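Local coordinates for protein beta-galactosidase BgaB (Bifidobacterium adolescentis, PDB 5VYM) that hydrolyses terminal non-reducing beta-D-galactose residues, with high activity towards Gal(beta1-4)Gal oligosaccharides, and is represented here by its trimerisation domain, at residues 160-165 / 185-190; 177-182 / 208-213. All coordinates share one frame; numbering follows the deposited sequence.

Contact 1 (160-165 / 185-190)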
loop_
_atom_site.group_PDB
_atom_site.type_symbol
_atom_site.label_atom_id
_atom_site.label_comp_id
_atom_site.label_asym_id
_atom_site.label_seq_id
_atom_site.Cartn_x
_atom_site.Cartn_y
_atom_site.Cartn_z
ATOM N N ARG B 160 -7.237 9.210 27.417
ATOM C CA ARG B 160 -6.413 10.376 27.704
ATOM C C ARG B 160 -5.213 10.472 26.772
ATOM O O ARG B 160 -4.289 11.249 27.037
ATOM C CB ARG B 160 -5.954 10.354 29.165
ATOM C CG ARG B 160 -7.069 10.631 30.163
ATOM C CD ARG B 160 -6.922 9.772 31.407
ATOM N NE ARG B 160 -6.904 8.349 31.079
ATOM C CZ ARG B 160 -7.993 7.605 30.909
ATOM N NH1 ARG B 160 -9.198 8.148 31.035
ATOM N NH2 ARG B 160 -7.879 6.317 30.609
ATOM N N LEU B 161 -5.208 9.701 25.689
ATOM C CA LEU B 161 -4.136 9.749 24.697
ATOM C C LEU B 161 -4.709 9.250 23.382
ATOM O O LEU B 161 -5.102 8.084 23.285
ATOM C CB LEU B 161 -2.947 8.894 25.131
ATOM C CG LEU B 161 -1.588 9.288 24.553
ATOM C CD1 LEU B 161 -0.990 10.435 25.353
ATOM C CD2 LEU B 161 -0.645 8.098 24.518
ATOM N N TRP B 162 -4.759 10.120 22.375
ATOM C CA TRP B 162 -5.417 9.788 21.122
ATOM C C TRP B 162 -4.635 10.370 19.954
ATOM O O TRP B 162 -3.848 11.307 20.105
ATOM C CB TRP B 162 -6.862 10.309 21.097
ATOM C CG TRP B 162 -6.947 11.790 21.290
ATOM C CD1 TRP B 162 -6.854 12.748 20.323
ATOM C CD2 TRP B 162 -7.129 12.487 22.528
ATOM N NE1 TRP B 162 -6.968 13.996 20.881
ATOM C CE2 TRP B 162 -7.141 13.865 22.234
ATOM C CE3 TRP B 162 -7.288 12.081 23.856
ATOM C CZ2 TRP B 162 -7.302 14.837 23.218
ATOM C CZ3 TRP B 162 -7.449 13.049 24.832
ATOM C CH2 TRP B 162 -7.456 14.410 24.507
ATOM N N GLN B 163 -4.872 9.794 18.779
ATOM C CA GLN B 163 -4.343 10.306 17.522
ATOM C C GLN B 163 -5.405 11.183 16.869
ATOM O O GLN B 163 -6.517 10.719 16.599
ATOM C CB GLN B 163 -3.944 9.159 16.595
ATOM C CG GLN B 163 -3.680 9.583 15.160
ATOM C CD GLN B 163 -2.377 10.336 14.994
ATOM O OE1 GLN B 163 -1.450 10.181 15.790
ATOM N NE2 GLN B 163 -2.297 11.156 13.953
ATOM N N ASN B 164 -5.059 12.448 16.617
ATOM C CA ASN B 164 -6.032 13.393 16.077
ATOM C C ASN B 164 -6.218 13.241 14.574
ATOM O O ASN B 164 -7.322 13.461 14.065
ATOM C CB ASN B 164 -5.605 14.826 16.391
ATOM C CG ASN B 164 -5.175 15.004 17.830
ATOM O OD1 ASN B 164 -5.994 15.275 18.707
ATOM N ND2 ASN B 164 -3.878 14.854 18.081
ATOM N N ASP B 165 -5.163 12.872 13.852
ATOM C CA ASP B 165 -5.158 12.883 12.390
ATOM C C ASP B 165 -5.418 11.463 11.893
ATOM O O ASP B 165 -4.493 10.680 11.678
ATOM C CB ASP B 165 -3.833 13.432 11.874
ATOM C CG ASP B 165 -3.957 14.075 10.509
ATOM O OD1 ASP B 165 -4.920 13.757 9.781
ATOM O OD2 ASP B 165 -3.085 14.900 10.165
ATOM N N ASP B 185 -15.652 17.871 20.804
ATOM C CA ASP B 185 -15.869 19.047 19.967
ATOM C C ASP B 185 -14.774 20.087 20.163
ATOM O O ASP B 185 -14.416 20.791 19.212
ATOM C CB ASP B 185 -17.236 19.665 20.260
ATOM C CG ASP B 185 -18.370 18.920 19.586
ATOM O OD1 ASP B 185 -18.719 17.816 20.052
ATOM O OD2 ASP B 185 -18.912 19.440 18.588
ATOM N N GLU B 186 -14.236 20.203 21.381
ATOM C CA GLU B 186 -13.189 21.188 21.630
ATOM C C GLU B 186 -11.915 20.858 20.862
ATOM O O GLU B 186 -11.168 21.767 20.484
ATOM C CB GLU B 186 -12.905 21.286 23.130
ATOM C CG GLU B 186 -11.956 22.413 23.512
ATOM C CD GLU B 186 -11.867 22.619 25.010
ATOM O OE1 GLU B 186 -12.661 21.996 25.746
ATOM O OE2 GLU B 186 -11.003 23.405 25.453
ATOM N N TRP B 187 -11.654 19.576 20.619
ATOM C CA TRP B 187 -10.546 19.152 19.777
ATOM C C TRP B 187 -10.965 18.927 18.329
ATOM O O TRP B 187 -10.152 18.448 17.531
ATOM C CB TRP B 187 -9.915 17.871 20.331
ATOM C CG TRP B 187 -9.453 17.980 21.750
ATOM C CD1 TRP B 187 -10.171 17.678 22.869
ATOM C CD2 TRP B 187 -8.165 18.414 22.204
ATOM N NE1 TRP B 187 -9.411 17.897 23.991
ATOM C CE2 TRP B 187 -8.176 18.351 23.611
ATOM C CE3 TRP B 187 -7.004 18.851 21.558
ATOM C CZ2 TRP B 187 -7.073 18.708 24.385
ATOM C CZ3 TRP B 187 -5.910 19.206 22.327
ATOM C CH2 TRP B 187 -5.952 19.132 23.725
ATOM N N GLU B 188 -12.212 19.259 17.981
ATOM C CA GLU B 188 -12.751 19.045 16.635
ATOM C C GLU B 188 -12.668 17.572 16.236
ATOM O O GLU B 188 -12.362 17.237 15.090
ATOM C CB GLU B 188 -12.043 19.927 15.604
ATOM C CG GLU B 188 -11.941 21.390 16.000
ATOM C CD GLU B 188 -11.196 22.218 14.972
ATOM O OE1 GLU B 188 -11.333 21.932 13.764
ATOM O OE2 GLU B 188 -10.466 23.149 15.372
ATOM N N LEU B 189 -12.947 16.686 17.190
ATOM C CA LEU B 189 -12.825 15.249 16.980
ATOM C C LEU B 189 -14.164 14.525 17.021
ATOM O O LEU B 189 -14.189 13.292 16.959
ATOM C CB LEU B 189 -11.877 14.642 18.016
ATOM C CG LEU B 189 -10.403 15.032 17.898
ATOM C CD1 LEU B 189 -9.610 14.434 19.040
ATOM C CD2 LEU B 189 -9.832 14.587 16.561
ATOM N N ASP B 190 -15.274 15.252 17.127
ATOM C CA ASP B 190 -16.594 14.626 17.140
ATOM C C ASP B 190 -16.859 14.033 15.762
ATOM O O ASP B 190 -17.208 14.746 14.818
ATOM C CB ASP B 190 -17.665 15.636 17.535
ATOM C CG ASP B 190 -18.981 14.977 17.923
ATOM O OD1 ASP B 190 -19.508 14.170 17.128
ATOM O OD2 ASP B 190 -19.486 15.259 19.030
#

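Contact 2 (177-182 / 208-213)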
loop_
_atom_site.group_PDB
_atom_site.type_symbol
_atom_site.label_atom_id
_atom_site.label_comp_id
_atom_site.label_asym_id
_atom_site.label_seq_id
_atom_site.Cartn_x
_atom_site.Cartn_y
_atom_site.Cartn_z
ATOM N N ALA B 177 -15.601 2.689 16.045
ATOM C CA ALA B 177 -15.799 3.642 17.125
ATOM C C ALA B 177 -15.302 5.009 16.684
ATOM O O ALA B 177 -14.342 5.122 15.917
ATOM C CB ALA B 177 -15.083 3.207 18.410
ATOM N N THR B 178 -15.974 6.046 17.176
ATOM C CA THR B 178 -15.595 7.425 16.919
ATOM C C THR B 178 -15.531 8.177 18.238
ATOM O O THR B 178 -16.107 7.758 19.245
ATOM C CB THR B 178 -16.582 8.134 15.979
ATOM O OG1 THR B 178 -17.917 7.965 16.474
ATOM C CG2 THR B 178 -16.487 7.566 14.573
ATOM N N TYR B 179 -14.815 9.298 18.224
ATOM C CA TYR B 179 -14.801 10.194 19.369
ATOM C C TYR B 179 -16.060 11.051 19.348
ATOM O O TYR B 179 -16.408 11.632 18.317
ATOM C CB TYR B 179 -13.552 11.074 19.351
ATOM C CG TYR B 179 -12.258 10.296 19.279
ATOM C CD1 TYR B 179 -11.838 9.508 20.343
ATOM C CD2 TYR B 179 -11.453 10.356 18.149
ATOM C CE1 TYR B 179 -10.654 8.796 20.280
ATOM C CE2 TYR B 179 -10.268 9.649 18.078
ATOM C CZ TYR B 179 -9.873 8.871 19.146
ATOM O OH TYR B 179 -8.694 8.166 19.075
ATOM N N ALA B 180 -16.748 11.116 20.485
ATOM C CA ALA B 180 -17.993 11.857 20.593
ATOM C C ALA B 180 -18.056 12.537 21.952
ATOM O O ALA B 180 -17.286 12.225 22.866
ATOM C CB ALA B 180 -19.208 10.944 20.386
ATOM N N GLY B 181 -18.983 13.474 22.078
ATOM C CA GLY B 181 -19.188 14.208 23.309
ATOM C C GLY B 181 -18.734 15.653 23.193
ATOM O O GLY B 181 -18.167 16.090 22.190
ATOM N N GLU B 182 -18.998 16.399 24.269
ATOM C CA GLU B 182 -18.649 17.815 24.292
ATOM C C GLU B 182 -17.139 18.017 24.267
ATOM O O GLU B 182 -16.643 18.948 23.620
ATOM C CB GLU B 182 -19.262 18.485 25.522
ATOM C CG GLU B 182 -20.780 18.563 25.496
ATOM C CD GLU B 182 -21.354 19.130 26.779
ATOM O OE1 GLU B 182 -22.372 18.594 27.265
ATOM O OE2 GLU B 182 -20.784 20.110 27.306
ATOM N N VAL B 208 -6.334 0.861 16.141
ATOM C CA VAL B 208 -6.761 1.368 17.440
ATOM C C VAL B 208 -6.023 2.683 17.658
ATOM O O VAL B 208 -4.832 2.695 17.991
ATOM C CB VAL B 208 -6.481 0.368 18.568
ATOM C CG1 VAL B 208 -7.025 0.890 19.890
ATOM C CG2 VAL B 208 -7.082 -0.993 18.236
ATOM N N GLY B 209 -6.729 3.796 17.470
ATOM C CA GLY B 209 -6.120 5.108 17.462
ATOM C C GLY B 209 -6.002 5.816 18.790
ATOM O O GLY B 209 -5.545 6.962 18.825
ATOM N N CYS B 210 -6.393 5.182 19.891
ATOM C CA CYS B 210 -6.318 5.816 21.197
ATOM C C CYS B 210 -5.891 4.793 22.235
ATOM O O CYS B 210 -6.002 3.582 22.031
ATOM C CB CYS B 210 -7.658 6.444 21.600
ATOM S SG CYS B 210 -9.031 5.276 21.652
ATOM N N ASP B 211 -5.400 5.301 23.362
ATOM C CA ASP B 211 -5.001 4.461 24.479
ATOM C C ASP B 211 -6.196 4.219 25.391
ATOM O O ASP B 211 -6.880 5.164 25.794
ATOM C CB ASP B 211 -3.857 5.107 25.261
ATOM C CG ASP B 211 -3.431 4.277 26.453
ATOM O OD1 ASP B 211 -3.048 3.104 26.256
ATOM O OD2 ASP B 211 -3.479 4.797 27.588
ATOM N N LEU B 212 -6.445 2.952 25.706
ATOM C CA LEU B 212 -7.521 2.558 26.601
ATOM C C LEU B 212 -6.940 1.846 27.814
ATOM O O LEU B 212 -5.920 1.157 27.717
ATOM C CB LEU B 212 -8.525 1.636 25.896
ATOM C CG LEU B 212 -9.153 2.134 24.593
ATOM C CD1 LEU B 212 -9.891 1.004 23.896
ATOM C CD2 LEU B 212 -10.091 3.297 24.862
ATOM N N ASP B 213 -7.592 2.020 28.960
ATOM C CA ASP B 213 -7.192 1.255 30.129
ATOM C C ASP B 213 -7.667 -0.190 29.988
ATOM O O ASP B 213 -8.430 -0.536 29.082
ATOM C CB ASP B 213 -7.722 1.899 31.415
ATOM C CG ASP B 213 -9.233 2.067 31.421
ATOM O OD1 ASP B 213 -9.904 1.600 30.479
ATOM O OD2 ASP B 213 -9.751 2.677 32.381
#

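Contact 1 (160-165 / 185-190)
Trp162 and Trp187 meet as a T-shaped (edge-to-face) pair. Trp162 CG lies between the backbone N and the carbonyl carbon (chi1 58°), which turns the indole toward Trp187 and Leu189. The benzene edge of Trp162 points into one face of the Trp187 indole, its CZ2 lying 3.6 Å from Trp187 CE2, and the two ring planes stand at 73°. Apolar packing continues with Leu189, whose CD1 approaches the pyrrole part of Trp162 and lies 3.5 Å from Trp162 CD1, while its CD2 branch rests 3.7 Å from the carbonyl O of Asn164. Ile143 of the neighbouring strand touches both tryptophans and the leucine. Among the polar contacts, Trp162 NE1 gives a weak, bent hydrogen bond to Asn164 OD1 (2.7 Å, 129° at the hydrogen), and Asn164 ND2 makes another weak bond to Asn130 O of the second subunit. A Schellman motif with Glu188 at C-prime ends helix 182-186; Trp187 and Leu189 flank it, both pointing toward 160-165. With Trp187 cut back to an alanine, the CZ2 edge of Trp162 is likely to lose its aromatic face, and a gap to open beside Ile143. With no hydrogen bond joining the two segments, aromatic and aliphatic packing holds them together.

Contact 2 (177-182 / 208-213)
Tyr179 has CG anti to the carbonyl carbon, beside the backbone N (chi1 -55°), which sends the phenol across to Cys210; there SG sits between the backbone N and the carbonyl carbon (chi1 58°), and CB faces the tyrosine. The pair joins the antiparallel sheet of the trimerisation domain, a family grouped in the glutaminase I clan, to a loop beside it. Tyr179 belongs to strand 174-180, and Cys210 to the loop that leads from strand 203-208 to helix 214-225. The cysteine comes to the hydroxyl end of the phenol: its CB lies near the ring plane, at the edge, 4.0 Å from Tyr179 CE1. The sulfur adds a Cys sulfur-aromatic contact, an oblique one, with SG 5.3 Å from the ring centroid and 75° off the ring normal. Gly209 O also lies near the hydroxyl, but the angle is too poor for a hydrogen bond, so the contact is essentially van der Waals. All three touching residues are buried. Ile143 and Leu145 of the strand next to 174-180 pack against the tyrosine, and Thr159 of strand 158-163 touches both Tyr179 and Cys210. Farther along the loop, Asp213 is the N-cap of helix 214-225, its OD1 accepting from the backbone N of Asp216. Across the contact itself, the closest approach is made by Tyr179 OH, 3.2 Å from Cys210 CB.

In the fold
The centres of contact 1 and contact 2 are about 8 Å apart, and backbone hydrogen bonds probably join them: Leu161 O lies 2.8 Å from Asp211 N, and Gln163 N lies 2.9 Å from Gly209 O. Side chains meet as well, with Tyr179 OH 3.5 Å from Trp162 CB. The chain passes from 177-182 through helix 182-186 into 185-190, and Leu189 O then packs back on Tyr179 CB at 3.3 Å. Both contacts reach the same antiparallel sheet and both border the second subunit, where Gln163 and Val208 lie in strands paired with strands of that chain. They thus belong to the packing and subunit interface of the trimerisation domain.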